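Local coordinates for SsfS6 (Streptomyces sp. SF2575, PDB 4G2T), which is a two-domain protein of GT-B type, built on parallel beta-sheets, that holds thymidine-5'-diphosphate near the cleft between its domains, at residues 270-275 / 288-293; 94-99 / 156-161; 18-23 / 46-51; 190-195 / 375-380. All coordinates share one frame; numbering follows the deposited sequence.

Contact 1: 270-275 / 288-293; sequences VSDKLA and AGQFPL. With TYD (thymidine-5'-diphosphate), chain B.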
loop_
_atom_site.group_PDB
_atom_site.type_symbol
_atom_site.label_atom_id
_atom_site.label_comp_id
_atom_site.label_asym_id
_atom_site.label_seq_id
_atom_site.Cartn_x
_atom_site.Cartn_y
_atom_site.Cartn_z
ATOM N N VAL A 270 6.605 -6.710 -19.233
ATOM C CA VAL A 270 7.952 -7.196 -18.968
ATOM C C VAL A 270 8.772 -6.047 -18.388
ATOM O O VAL A 270 8.365 -4.891 -18.485
ATOM C CB VAL A 270 8.605 -7.729 -20.267
ATOM C CG1 VAL A 270 8.971 -6.578 -21.192
ATOM C CG2 VAL A 270 9.822 -8.597 -19.962
ATOM N N SER A 271 9.907 -6.361 -17.770
ATOM C CA SER A 271 10.777 -5.343 -17.188
ATOM C C SER A 271 11.126 -4.252 -18.198
ATOM O O SER A 271 11.350 -4.534 -19.375
ATOM C CB SER A 271 12.058 -5.981 -16.642
ATOM O OG SER A 271 12.917 -5.001 -16.085
ATOM N N ASP A 272 11.155 -3.007 -17.729
ATOM C CA ASP A 272 11.409 -1.855 -18.592
ATOM C C ASP A 272 12.758 -1.940 -19.301
ATOM O O ASP A 272 12.888 -1.522 -20.452
ATOM C CB ASP A 272 11.310 -0.553 -17.793
ATOM C CG ASP A 272 9.886 -0.230 -17.380
ATOM O OD1 ASP A 272 8.959 -0.507 -18.171
ATOM O OD2 ASP A 272 9.694 0.300 -16.266
ATOM N N LYS A 273 13.758 -2.479 -18.610
ATOM C CA LYS A 273 15.070 -2.695 -19.210
ATOM C C LYS A 273 14.977 -3.712 -20.341
ATOM O O LYS A 273 15.617 -3.557 -21.383
ATOM C CB LYS A 273 16.076 -3.166 -18.160
ATOM C CG LYS A 273 16.845 -2.047 -17.474
ATOM C CD LYS A 273 17.641 -1.230 -18.480
ATOM C CE LYS A 273 18.865 -0.592 -17.837
ATOM N NZ LYS A 273 18.517 0.244 -16.655
ATOM N N LEU A 274 14.177 -4.750 -20.129
ATOM C CA LEU A 274 13.963 -5.775 -21.143
ATOM C C LEU A 274 13.146 -5.226 -22.308
ATOM O O LEU A 274 13.334 -5.627 -23.455
ATOM C CB LEU A 274 13.263 -6.997 -20.541
ATOM C CG LEU A 274 14.135 -8.079 -19.894
ATOM C CD1 LEU A 274 15.125 -8.640 -20.904
ATOM C CD2 LEU A 274 14.856 -7.559 -18.658
ATOM N N ALA A 275 12.238 -4.304 -22.003
ATOM C CA ALA A 275 11.392 -3.697 -23.023
ATOM C C ALA A 275 12.176 -2.701 -23.872
ATOM O O ALA A 275 12.872 -3.085 -24.812
ATOM C CB ALA A 275 10.191 -3.019 -22.381
ATOM N N ALA A 288 5.053 -2.056 -24.633
ATOM C CA ALA A 288 5.889 -3.042 -23.966
ATOM C C ALA A 288 6.603 -2.395 -22.788
ATOM O O ALA A 288 7.350 -1.433 -22.958
ATOM C CB ALA A 288 6.895 -3.633 -24.940
ATOM N N GLY A 289 6.362 -2.920 -21.593
ATOM C CA GLY A 289 6.966 -2.373 -20.393
ATOM C C GLY A 289 6.333 -2.910 -19.126
ATOM O O GLY A 289 5.502 -3.817 -19.171
ATOM N N GLN A 290 6.737 -2.354 -17.989
ATOM C CA GLN A 290 6.222 -2.789 -16.697
ATOM C C GLN A 290 4.785 -2.336 -16.477
ATOM O O GLN A 290 4.521 -1.152 -16.271
ATOM C CB GLN A 290 7.112 -2.272 -15.564
ATOM C CG GLN A 290 8.078 -3.305 -15.004
ATOM C CD GLN A 290 7.409 -4.273 -14.046
ATOM O OE1 GLN A 290 6.252 -4.091 -13.667
ATOM N NE2 GLN A 290 8.139 -5.309 -13.646
ATOM N N PHE A 291 3.859 -3.287 -16.528
ATOM C CA PHE A 291 2.459 -3.004 -16.245
ATOM C C PHE A 291 1.913 -3.997 -15.229
ATOM O O PHE A 291 1.824 -5.191 -15.518
ATOM C CB PHE A 291 1.617 -3.067 -17.521
ATOM C CG PHE A 291 2.131 -2.203 -18.636
ATOM C CD1 PHE A 291 2.083 -0.823 -18.541
ATOM C CD2 PHE A 291 2.647 -2.774 -19.788
ATOM C CE1 PHE A 291 2.552 -0.027 -19.571
ATOM C CE2 PHE A 291 3.117 -1.985 -20.819
ATOM C CZ PHE A 291 3.069 -0.610 -20.710
ATOM N N PRO A 292 1.563 -3.508 -14.030
ATOM C CA PRO A 292 0.860 -4.324 -13.039
ATOM C C PRO A 292 -0.398 -4.897 -13.671
ATOM O O PRO A 292 -1.249 -4.135 -14.128
ATOM C CB PRO A 292 0.499 -3.311 -11.952
ATOM C CG PRO A 292 1.560 -2.272 -12.054
ATOM C CD PRO A 292 1.865 -2.160 -13.521
ATOM N N LEU A 293 -0.494 -6.222 -13.709
ATOM C CA LEU A 293 -1.547 -6.906 -14.453
ATOM C C LEU A 293 -2.957 -6.460 -14.075
ATOM O O LEU A 293 -3.793 -6.241 -14.949
ATOM C CB LEU A 293 -1.402 -8.423 -14.310
ATOM C CG LEU A 293 -0.090 -8.999 -14.847
ATOM C CD1 LEU A 293 -0.093 -10.518 -14.774
ATOM C CD2 LEU A 293 0.165 -8.528 -16.273
HETATM P PA TYD B . 4.700 -14.676 -10.896
HETATM O O1A TYD B . 3.394 -14.645 -11.651
HETATM O O2A TYD B . 4.609 -15.670 -9.760
HETATM O O3A TYD B . 5.837 -15.077 -11.890
HETATM P PB TYD B . 7.322 -15.129 -11.408
HETATM O O1B TYD B . 7.386 -15.530 -9.954
HETATM O O2B TYD B . 8.056 -16.148 -12.247
HETATM O O3B TYD B . 7.965 -13.773 -11.582
HETATM O "O5'" TYD B . 5.020 -13.261 -10.326
HETATM C "C5'" TYD B . 5.043 -12.170 -11.168
HETATM C "C4'" TYD B . 4.375 -11.026 -10.489
HETATM O "O4'" TYD B . 4.850 -9.826 -11.001
HETATM C "C3'" TYD B . 2.895 -11.067 -10.759
HETATM O "O3'" TYD B . 2.209 -10.574 -9.672
HETATM C "C2'" TYD B . 2.659 -10.225 -11.969
HETATM C "C1'" TYD B . 3.808 -9.164 -11.797
HETATM N N1 TYD B . 4.238 -8.375 -13.053
HETATM C C2 TYD B . 3.374 -7.402 -13.691
HETATM O O2 TYD B . 2.263 -7.181 -13.244
HETATM N N3 TYD B . 3.785 -6.691 -14.842
HETATM C C4 TYD B . 5.057 -6.917 -15.389
HETATM O O4 TYD B . 5.418 -6.296 -16.393
HETATM C C5 TYD B . 5.955 -7.914 -14.738
HETATM C C5M TYD B . 7.308 -8.156 -15.316
HETATM C C6 TYD B . 5.560 -8.610 -13.616
#
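A side chain replaces the backbone as partner where strand 285-289 ends: D272 OD1 takes the N-H of Q290 at 2.9 Å. The bond is nearly straight, 168° at the hydrogen, yet the donor stands 42° out of the carboxylate plane, so it comes over the group. With chi1 at -70°, CG of D272 lies beside its own backbone N, which swings the carboxylate across to the other segment. V270 O is also 3.1 Å from Q290 N, but its angle is too poor for a bond. One residue earlier the backbones do pair: V270 N donates to G289 O at 3.1 Å. The loop then coils into a turn closed by A275 N and S271 O, and this brings A275 CB to 3.3 Å from A288 O.

Q290 links this pairing to the nucleotide. Bent at chi2, its chain passes S271 CA and carries the amide over the thymine, with NE2 3.4 Å from methyl carbon C5M. Backbone groups read the base's polar edge: TYD N3 donates to F291 O at 2.6 Å, L293 N donates to TYD O2 at 3.0 Å, and F291 N reaches TYD O4 only weakly. T311, H306, T235, N210 and G310 also hydrogen-bond to TYD.

The site lies at the ends of two adjacent parallel strands. G289 is bonded to V268 of strand 265-269, beside the edge strand 285-289, while L293 packs on T311 and T314 of helix 309-317.

Contact 2: 94-99 / 156-161; sequences PLLEHI and PELIKS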
loop_
_atom_site.group_PDB
_atom_site.type_symbol
_atom_site.label_atom_id
_atom_site.label_comp_id
_atom_site.label_asym_id
_atom_site.label_seq_id
_atom_site.Cartn_x
_atom_site.Cartn_y
_atom_site.Cartn_z
ATOM N N PRO A 94 11.159 -36.247 -7.244
ATOM C CA PRO A 94 12.339 -35.788 -6.502
ATOM C C PRO A 94 12.779 -34.393 -6.936
ATOM O O PRO A 94 13.573 -33.757 -6.243
ATOM C CB PRO A 94 13.404 -36.823 -6.869
ATOM C CG PRO A 94 13.000 -37.308 -8.207
ATOM C CD PRO A 94 11.499 -37.317 -8.200
ATOM N N LEU A 95 12.270 -33.931 -8.074
ATOM C CA LEU A 95 12.509 -32.564 -8.521
ATOM C C LEU A 95 11.814 -31.596 -7.573
ATOM O O LEU A 95 12.326 -30.515 -7.287
ATOM C CB LEU A 95 11.999 -32.368 -9.948
ATOM C CG LEU A 95 12.048 -30.963 -10.549
ATOM C CD1 LEU A 95 13.462 -30.405 -10.520
ATOM C CD2 LEU A 95 11.508 -30.983 -11.971
ATOM N N LEU A 96 10.645 -31.999 -7.084
ATOM C CA LEU A 96 9.900 -31.199 -6.121
ATOM C C LEU A 96 10.591 -31.208 -4.761
ATOM O O LEU A 96 10.606 -30.199 -4.058
ATOM C CB LEU A 96 8.465 -31.712 -5.989
ATOM C CG LEU A 96 7.583 -31.562 -7.230
ATOM C CD1 LEU A 96 6.197 -32.135 -6.976
ATOM C CD2 LEU A 96 7.495 -30.104 -7.653
ATOM N N GLU A 97 11.159 -32.353 -4.396
ATOM C CA GLU A 97 11.907 -32.466 -3.150
ATOM C C GLU A 97 13.191 -31.651 -3.234
ATOM O O GLU A 97 13.623 -31.047 -2.251
ATOM C CB GLU A 97 12.232 -33.927 -2.837
ATOM C CG GLU A 97 11.011 -34.797 -2.590
ATOM C CD GLU A 97 11.375 -36.176 -2.077
ATOM O OE1 GLU A 97 12.573 -36.417 -1.814
ATOM O OE2 GLU A 97 10.465 -37.018 -1.933
ATOM N N HIS A 98 13.796 -31.644 -4.418
ATOM C CA HIS A 98 14.986 -30.844 -4.676
ATOM C C HIS A 98 14.684 -29.363 -4.476
ATOM O O HIS A 98 15.433 -28.652 -3.807
ATOM C CB HIS A 98 15.490 -31.090 -6.098
ATOM C CG HIS A 98 16.530 -30.113 -6.550
ATOM N ND1 HIS A 98 17.810 -30.099 -6.037
ATOM C CD2 HIS A 98 16.482 -29.119 -7.466
ATOM C CE1 HIS A 98 18.503 -29.135 -6.620
ATOM N NE2 HIS A 98 17.720 -28.527 -7.490
ATOM N N ILE A 99 13.578 -28.911 -5.058
ATOM C CA ILE A 99 13.131 -27.529 -4.920
ATOM C C ILE A 99 12.835 -27.195 -3.462
ATOM O O ILE A 99 13.205 -26.127 -2.971
ATOM C CB ILE A 99 11.875 -27.262 -5.776
ATOM C CG1 ILE A 99 12.223 -27.319 -7.264
ATOM C CG2 ILE A 99 11.263 -25.913 -5.435
ATOM C CD1 ILE A 99 11.033 -27.113 -8.178
ATOM N N PRO A 156 2.138 -28.129 -3.681
ATOM C CA PRO A 156 2.610 -29.500 -3.458
ATOM C C PRO A 156 3.294 -29.641 -2.104
ATOM O O PRO A 156 4.349 -29.047 -1.877
ATOM C CB PRO A 156 3.623 -29.703 -4.587
ATOM C CG PRO A 156 3.148 -28.804 -5.672
ATOM C CD PRO A 156 2.601 -27.591 -4.972
ATOM N N GLU A 157 2.686 -30.423 -1.217
ATOM C CA GLU A 157 3.193 -30.612 0.138
ATOM C C GLU A 157 4.563 -31.281 0.141
ATOM O O GLU A 157 5.295 -31.222 1.129
ATOM C CB GLU A 157 2.202 -31.444 0.953
ATOM C CG GLU A 157 1.908 -32.809 0.354
ATOM C CD GLU A 157 0.534 -33.325 0.726
ATOM O OE1 GLU A 157 0.450 -34.319 1.477
ATOM O OE2 GLU A 157 -0.466 -32.736 0.262
ATOM N N LEU A 158 4.899 -31.917 -0.975
ATOM C CA LEU A 158 6.182 -32.586 -1.135
ATOM C C LEU A 158 7.325 -31.578 -1.083
ATOM O O LEU A 158 8.408 -31.875 -0.577
ATOM C CB LEU A 158 6.206 -33.343 -2.459
ATOM C CG LEU A 158 7.286 -34.408 -2.623
ATOM C CD1 LEU A 158 7.090 -35.524 -1.610
ATOM C CD2 LEU A 158 7.252 -34.947 -4.036
ATOM N N ILE A 159 7.076 -30.385 -1.615
ATOM C CA ILE A 159 8.039 -29.294 -1.549
ATOM C C ILE A 159 8.237 -28.855 -0.104
ATOM O O ILE A 159 9.363 -28.738 0.378
ATOM C CB ILE A 159 7.573 -28.082 -2.381
ATOM C CG1 ILE A 159 7.555 -28.429 -3.871
ATOM C CG2 ILE A 159 8.466 -26.879 -2.129
ATOM C CD1 ILE A 159 7.120 -27.284 -4.760
ATOM N N LYS A 160 7.126 -28.624 0.587
ATOM C CA LYS A 160 7.153 -28.174 1.972
ATOM C C LYS A 160 7.812 -29.194 2.898
ATOM O O LYS A 160 8.626 -28.832 3.746
ATOM C CB LYS A 160 5.732 -27.858 2.441
ATOM C CG LYS A 160 5.598 -27.533 3.916
ATOM C CD LYS A 160 4.197 -27.020 4.207
ATOM C CE LYS A 160 3.686 -27.507 5.550
ATOM N NZ LYS A 160 2.285 -27.062 5.781
ATOM N N SER A 161 7.464 -30.465 2.724
ATOM C CA SER A 161 8.009 -31.533 3.559
ATOM C C SER A 161 9.522 -31.669 3.404
ATOM O O SER A 161 10.233 -31.924 4.377
ATOM C CB SER A 161 7.330 -32.866 3.236
ATOM O OG SER A 161 7.571 -33.251 1.894
#
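Helices 94-99 and 157-161 run in broadly the same direction, their short axes crossing at -45° with a closest approach of 7.4 Å. The nearest alpha carbons, E97 CA and I159 CA, are 5.3 Å apart. P156 occupies the N-cap position of the second helix, so the contact is made by its first turn.

L158 supplies the central wedge. Its CG is anti to the backbone N (chi1 -163°), and this sends CD2 between two side chains of the partner helix, 4.0 Å from L96 CB and equally far from E97 CG. The other methyl, CD1, lies 3.7 Å from E97 OE2, and the isobutyl group crosses the glutamate chain at a slant, touching CG and the carboxylate. I159 approaches from the next position: CG1 sits 3.5 Å from L96 O, and CD1 extends to L96 CD2 at 4.1 Å. At the margins, P156 CB meets L96 CD1 and I159 CD1 meets I99 CG2 more loosely. The evidence is therefore of apolar side-chain packing.

Around this interface, I159 also rests on Y103, further along helix 92-121, and on Y131 and E330 in loops. L158 reaches K93, and L95 turns from the partner helix to A329.

Contact 3: 18-23 / 46-51; sequences LVIAGC and LVAASE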
loop_
_atom_site.group_PDB
_atom_site.type_symbol
_atom_site.label_atom_id
_atom_site.label_comp_id
_atom_site.label_asym_id
_atom_site.label_seq_id
_atom_site.Cartn_x
_atom_site.Cartn_y
_atom_site.Cartn_z
ATOM N N LEU A 18 5.046 -9.343 12.200
ATOM C CA LEU A 18 6.240 -9.420 11.368
ATOM C C LEU A 18 5.987 -10.289 10.140
ATOM O O LEU A 18 5.868 -11.509 10.244
ATOM C CB LEU A 18 7.416 -9.975 12.173
ATOM C CG LEU A 18 8.749 -10.115 11.433
ATOM C CD1 LEU A 18 9.194 -8.773 10.871
ATOM C CD2 LEU A 18 9.814 -10.696 12.350
ATOM N N VAL A 19 5.902 -9.651 8.977
ATOM C CA VAL A 19 5.667 -10.363 7.726
ATOM C C VAL A 19 6.984 -10.778 7.078
ATOM O O VAL A 19 7.804 -9.937 6.722
ATOM C CB VAL A 19 4.853 -9.513 6.735
ATOM C CG1 VAL A 19 4.639 -10.272 5.433
ATOM C CG2 VAL A 19 3.520 -9.113 7.350
ATOM N N ILE A 20 7.177 -12.084 6.926
ATOM C CA ILE A 20 8.416 -12.616 6.368
ATOM C C ILE A 20 8.206 -13.124 4.943
ATOM O O ILE A 20 7.431 -14.051 4.712
ATOM C CB ILE A 20 8.988 -13.733 7.259
ATOM C CG1 ILE A 20 9.411 -13.153 8.613
ATOM C CG2 ILE A 20 10.159 -14.418 6.577
ATOM C CD1 ILE A 20 9.866 -14.186 9.617
ATOM N N ALA A 21 8.904 -12.510 3.991
ATOM C CA ALA A 21 8.710 -12.816 2.575
ATOM C C ALA A 21 9.954 -13.407 1.910
ATOM O O ALA A 21 10.993 -13.578 2.550
ATOM C CB ALA A 21 8.246 -11.574 1.825
ATOM N N GLY A 22 9.834 -13.708 0.619
ATOM C CA GLY A 22 10.897 -14.357 -0.130
ATOM C C GLY A 22 11.907 -13.407 -0.745
ATOM O O GLY A 22 12.052 -12.267 -0.302
ATOM N N CYS A 23 12.603 -13.875 -1.778
ATOM C CA CYS A 23 13.694 -13.112 -2.379
ATOM C C CYS A 23 13.418 -12.649 -3.811
ATOM O O CYS A 23 14.262 -12.002 -4.432
ATOM C CB CYS A 23 15.000 -13.910 -2.325
ATOM S SG CYS A 23 14.938 -15.509 -3.163
ATOM N N LEU A 46 5.447 -5.050 9.685
ATOM C CA LEU A 46 6.809 -4.871 9.203
ATOM C C LEU A 46 7.190 -6.044 8.312
ATOM O O LEU A 46 7.188 -7.195 8.751
ATOM C CB LEU A 46 7.790 -4.760 10.370
ATOM C CG LEU A 46 9.266 -4.640 9.983
ATOM C CD1 LEU A 46 9.507 -3.383 9.159
ATOM C CD2 LEU A 46 10.155 -4.656 11.217
ATOM N N VAL A 47 7.511 -5.752 7.056
ATOM C CA VAL A 47 7.861 -6.801 6.109
ATOM C C VAL A 47 9.365 -7.047 6.083
ATOM O O VAL A 47 10.149 -6.149 5.773
ATOM C CB VAL A 47 7.375 -6.473 4.690
ATOM C CG1 VAL A 47 7.649 -7.642 3.757
ATOM C CG2 VAL A 47 5.892 -6.134 4.703
ATOM N N ALA A 48 9.758 -8.271 6.415
ATOM C CA ALA A 48 11.164 -8.648 6.417
ATOM C C ALA A 48 11.469 -9.581 5.252
ATOM O O ALA A 48 10.879 -10.654 5.132
ATOM C CB ALA A 48 11.532 -9.305 7.737
ATOM N N ALA A 49 12.393 -9.165 4.392
ATOM C CA ALA A 49 12.779 -9.967 3.238
ATOM C C ALA A 49 14.227 -9.691 2.853
ATOM O O ALA A 49 14.926 -8.946 3.539
ATOM C CB ALA A 49 11.853 -9.686 2.064
ATOM N N SER A 50 14.672 -10.297 1.758
ATOM C CA SER A 50 16.023 -10.069 1.261
ATOM C C SER A 50 16.183 -8.615 0.830
ATOM O O SER A 50 15.208 -7.957 0.466
ATOM C CB SER A 50 16.340 -11.012 0.099
ATOM O OG SER A 50 15.494 -10.761 -1.009
ATOM N N GLU A 51 17.417 -8.121 0.870
ATOM C CA GLU A 51 17.698 -6.705 0.641
ATOM C C GLU A 51 17.279 -6.221 -0.748
ATOM O O GLU A 51 16.983 -5.042 -0.938
ATOM C CB GLU A 51 19.180 -6.409 0.896
ATOM C CG GLU A 51 19.504 -4.937 1.103
ATOM C CD GLU A 51 20.795 -4.726 1.872
ATOM O OE1 GLU A 51 21.202 -5.641 2.618
ATOM O OE2 GLU A 51 21.403 -3.644 1.733
#
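L18 and A48 meet on one face of the parallel pair, V19 and V47 on the other. L18 has its CG opposite the backbone N (chi1 -180°), which directs CD1 across to the neighbouring strand, 3.9 Å from A48 CB and 3.3 Å from L46 O. The small A48 methyl touches both this leucine branch and, more loosely, I20 CG1. On the opposite face the valines meet branch to stem, V47 CG2 lying 4.1 Å from V19 CB. Past the end of strand 18-20, A21 CB faces A49 CB, and C23 CB lies 3.4 Å from S50 OG, whose hydrogen-bonding partner is N52.

The backbone fixes these positions. V19 uses both its groups, N to L46 O at 2.8 Å and O to A48 N at 2.6 Å, before A21 N donates to A48 O at 2.9 Å. The axes of strands 18-20 and 46-50 are inclined at 28°.

These are the two strands of the beta-alpha-beta unit 16-20, 32-40, 44-50. Helix 92-121 covers the L18 and A48 face through W121 and L117, and V216 of the second subunit packs on L46. Buried amides satisfied between strands, with apolar side chains on both faces, imply a pairing held by backbone bonds and hydrophobic burial together.

Contact 4: 190-195 / 375-380; sequences PPSMEA and RRLAAE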
loop_
_atom_site.group_PDB
_atom_site.type_symbol
_atom_site.label_atom_id
_atom_site.label_comp_id
_atom_site.label_asym_id
_atom_site.label_seq_id
_atom_site.Cartn_x
_atom_site.Cartn_y
_atom_site.Cartn_z
ATOM N N PRO A 190 -10.100 -21.674 -5.729
ATOM C CA PRO A 190 -11.561 -21.763 -5.840
ATOM C C PRO A 190 -12.035 -23.201 -5.652
ATOM O O PRO A 190 -11.481 -24.101 -6.281
ATOM C CB PRO A 190 -11.832 -21.305 -7.277
ATOM C CG PRO A 190 -10.642 -20.487 -7.651
ATOM C CD PRO A 190 -9.486 -21.125 -6.949
ATOM N N PRO A 191 -13.040 -23.413 -4.788
ATOM C CA PRO A 191 -13.598 -24.731 -4.462
ATOM C C PRO A 191 -13.898 -25.614 -5.676
ATOM O O PRO A 191 -13.688 -26.826 -5.601
ATOM C CB PRO A 191 -14.893 -24.377 -3.732
ATOM C CG PRO A 191 -14.573 -23.099 -3.044
ATOM C CD PRO A 191 -13.650 -22.346 -3.973
ATOM N N SER A 192 -14.373 -25.026 -6.771
ATOM C CA SER A 192 -14.714 -25.804 -7.961
ATOM C C SER A 192 -13.492 -26.051 -8.845
ATOM O O SER A 192 -13.603 -26.106 -10.067
ATOM C CB SER A 192 -15.810 -25.105 -8.773
ATOM O OG SER A 192 -15.312 -23.935 -9.398
HETATM N N MSE A 193 -12.334 -26.204 -8.214
HETATM C CA MSE A 193 -11.088 -26.429 -8.924
HETATM C C MSE A 193 -10.264 -27.503 -8.239
HETATM O O MSE A 193 -9.836 -28.473 -8.869
HETATM C CB MSE A 193 -10.250 -25.161 -8.949
HETATM C CG MSE A 193 -10.358 -24.308 -10.172
HETATM SE SE MSE A 193 -8.863 -23.064 -10.161
HETATM C CE MSE A 193 -9.147 -22.220 -11.890
ATOM N N GLU A 194 -10.038 -27.309 -6.943
ATOM C CA GLU A 194 -9.082 -28.111 -6.187
ATOM C C GLU A 194 -9.421 -29.597 -6.100
ATOM O O GLU A 194 -10.587 -29.987 -6.137
ATOM C CB GLU A 194 -8.897 -27.531 -4.780
ATOM C CG GLU A 194 -10.148 -27.555 -3.910
ATOM C CD GLU A 194 -9.893 -27.014 -2.515
ATOM O OE1 GLU A 194 -10.788 -27.133 -1.651
ATOM O OE2 GLU A 194 -8.795 -26.468 -2.282
ATOM N N ALA A 195 -8.382 -30.418 -5.978
ATOM C CA ALA A 195 -8.551 -31.860 -5.860
ATOM C C ALA A 195 -8.727 -32.269 -4.403
ATOM O O ALA A 195 -9.567 -31.717 -3.692
ATOM C CB ALA A 195 -7.370 -32.593 -6.480
ATOM N N ARG A 375 -14.536 -16.586 -16.235
ATOM C CA ARG A 375 -15.437 -15.665 -15.553
ATOM C C ARG A 375 -16.205 -16.357 -14.430
ATOM O O ARG A 375 -16.533 -15.738 -13.419
ATOM C CB ARG A 375 -16.410 -15.030 -16.550
ATOM C CG ARG A 375 -15.744 -14.090 -17.542
ATOM C CD ARG A 375 -16.743 -13.536 -18.543
ATOM N NE ARG A 375 -16.127 -12.560 -19.436
ATOM C CZ ARG A 375 -16.767 -11.940 -20.423
ATOM N NH1 ARG A 375 -18.050 -12.195 -20.648
ATOM N NH2 ARG A 375 -16.125 -11.067 -21.185
ATOM N N ARG A 376 -16.491 -17.642 -14.616
ATOM C CA ARG A 376 -17.186 -18.424 -13.600
ATOM C C ARG A 376 -16.324 -18.564 -12.353
ATOM O O ARG A 376 -16.819 -18.514 -11.227
ATOM C CB ARG A 376 -17.548 -19.807 -14.144
ATOM C CG ARG A 376 -18.208 -20.722 -13.123
ATOM C CD ARG A 376 -18.486 -22.097 -13.707
ATOM N NE ARG A 376 -17.281 -22.707 -14.262
ATOM C CZ ARG A 376 -16.397 -23.400 -13.552
ATOM N NH1 ARG A 376 -16.577 -23.572 -12.250
ATOM N NH2 ARG A 376 -15.330 -23.920 -14.144
ATOM N N LEU A 377 -15.025 -18.732 -12.567
ATOM C CA LEU A 377 -14.083 -18.915 -11.475
ATOM C C LEU A 377 -13.770 -17.587 -10.789
ATOM O O LEU A 377 -13.598 -17.535 -9.571
ATOM C CB LEU A 377 -12.822 -19.600 -11.999
ATOM C CG LEU A 377 -13.138 -21.003 -12.525
ATOM C CD1 LEU A 377 -12.244 -21.385 -13.690
ATOM C CD2 LEU A 377 -12.999 -22.003 -11.396
ATOM N N ALA A 378 -13.721 -16.516 -11.576
ATOM C CA ALA A 378 -13.548 -15.175 -11.030
ATOM C C ALA A 378 -14.739 -14.822 -10.150
ATOM O O ALA A 378 -14.588 -14.211 -9.091
ATOM C CB ALA A 378 -13.399 -14.162 -12.149
ATOM N N ALA A 379 -15.926 -15.216 -10.599
ATOM C CA ALA A 379 -17.148 -14.994 -9.840
ATOM C C ALA A 379 -17.131 -15.808 -8.552
ATOM O O ALA A 379 -17.629 -15.363 -7.518
ATOM C CB ALA A 379 -18.358 -15.358 -10.679
ATOM N N GLU A 380 -16.551 -17.000 -8.625
ATOM C CA GLU A 380 -16.470 -17.891 -7.474
ATOM C C GLU A 380 -15.507 -17.354 -6.420
ATOM O O GLU A 380 -15.782 -17.423 -5.222
ATOM C CB GLU A 380 -16.043 -19.290 -7.918
ATOM C CG GLU A 380 -15.934 -20.300 -6.789
ATOM C CD GLU A 380 -15.702 -21.705 -7.299
ATOM O OE1 GLU A 380 -15.664 -21.887 -8.534
ATOM O OE2 GLU A 380 -15.559 -22.628 -6.471
#
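The irregular segment 190-195 passes along one side of helix 375-380, the nearest alpha carbons being P190 CA and E380 CA at 6.5 Å.

E380 carries the polar part. It turns its chain away from its own N (chi1 -180°) and keeps it extended, which delivers the carboxylate straight to the loop. There OE2 accepts the backbone N-H of S192 at 2.7 Å, on the syn side of the carboxylate and only 17° out of its plane. The same oxygen sits 3.2 Å from P191 CD; the proline nitrogen next to it has no hydrogen to give. The P191 ring and the E380 chain lie side by side, pointing opposite ways, and P190 CB lies against the carboxylate carbon, E380 CD, at 3.9 Å.

One turn back, L377 makes the apolar part. Selenomethionine M193 crosses it at about a right angle, with CE 3.7 Å from L377 CD1 and CG 3.7 Å from L377 CD2. R376 bends at chi3 and brings its guanidinium edge toward S192, with L377 CG against one face, toward its rim. Its NH1 bond to S192 OG is weak, and the position of that hydroxyl is doubtful; NH2 is bonded to N373. L316 of helix 309-317 touches both M193 and L377, and L153 backs P190 and M193.

The loop follows strand 184-187 of the N-terminal sheet, and helix 369-383 belongs to the C-terminal part. The chemistry thus implies a junction between the two halves in which a carboxylate, probably charged, holds a loop amide through one bond beside a small apolar patch.

Along the chain contact 3 closes first, then contact 2; contact 4 opens next and spans contact 1 before it closes. Contacts 2 and 3 belong to the N-terminal half, their centres 22 Å apart, and share helix 92-121: it supplies one side of contact 2 and covers a face of the strands in contact 3. Contact 1 lies at the edge of the second parallel sheet, 24 Å from contact 3 between centres, and holds the thymine. Contact 4 joins the halves, about 9 Å from contact 2 between nearest atoms. L316, touched by contact 4, shares helix 309-317 with T311 and T314, on which L293 packs, so one helix borders both the interdomain junction and the nucleotide pocket.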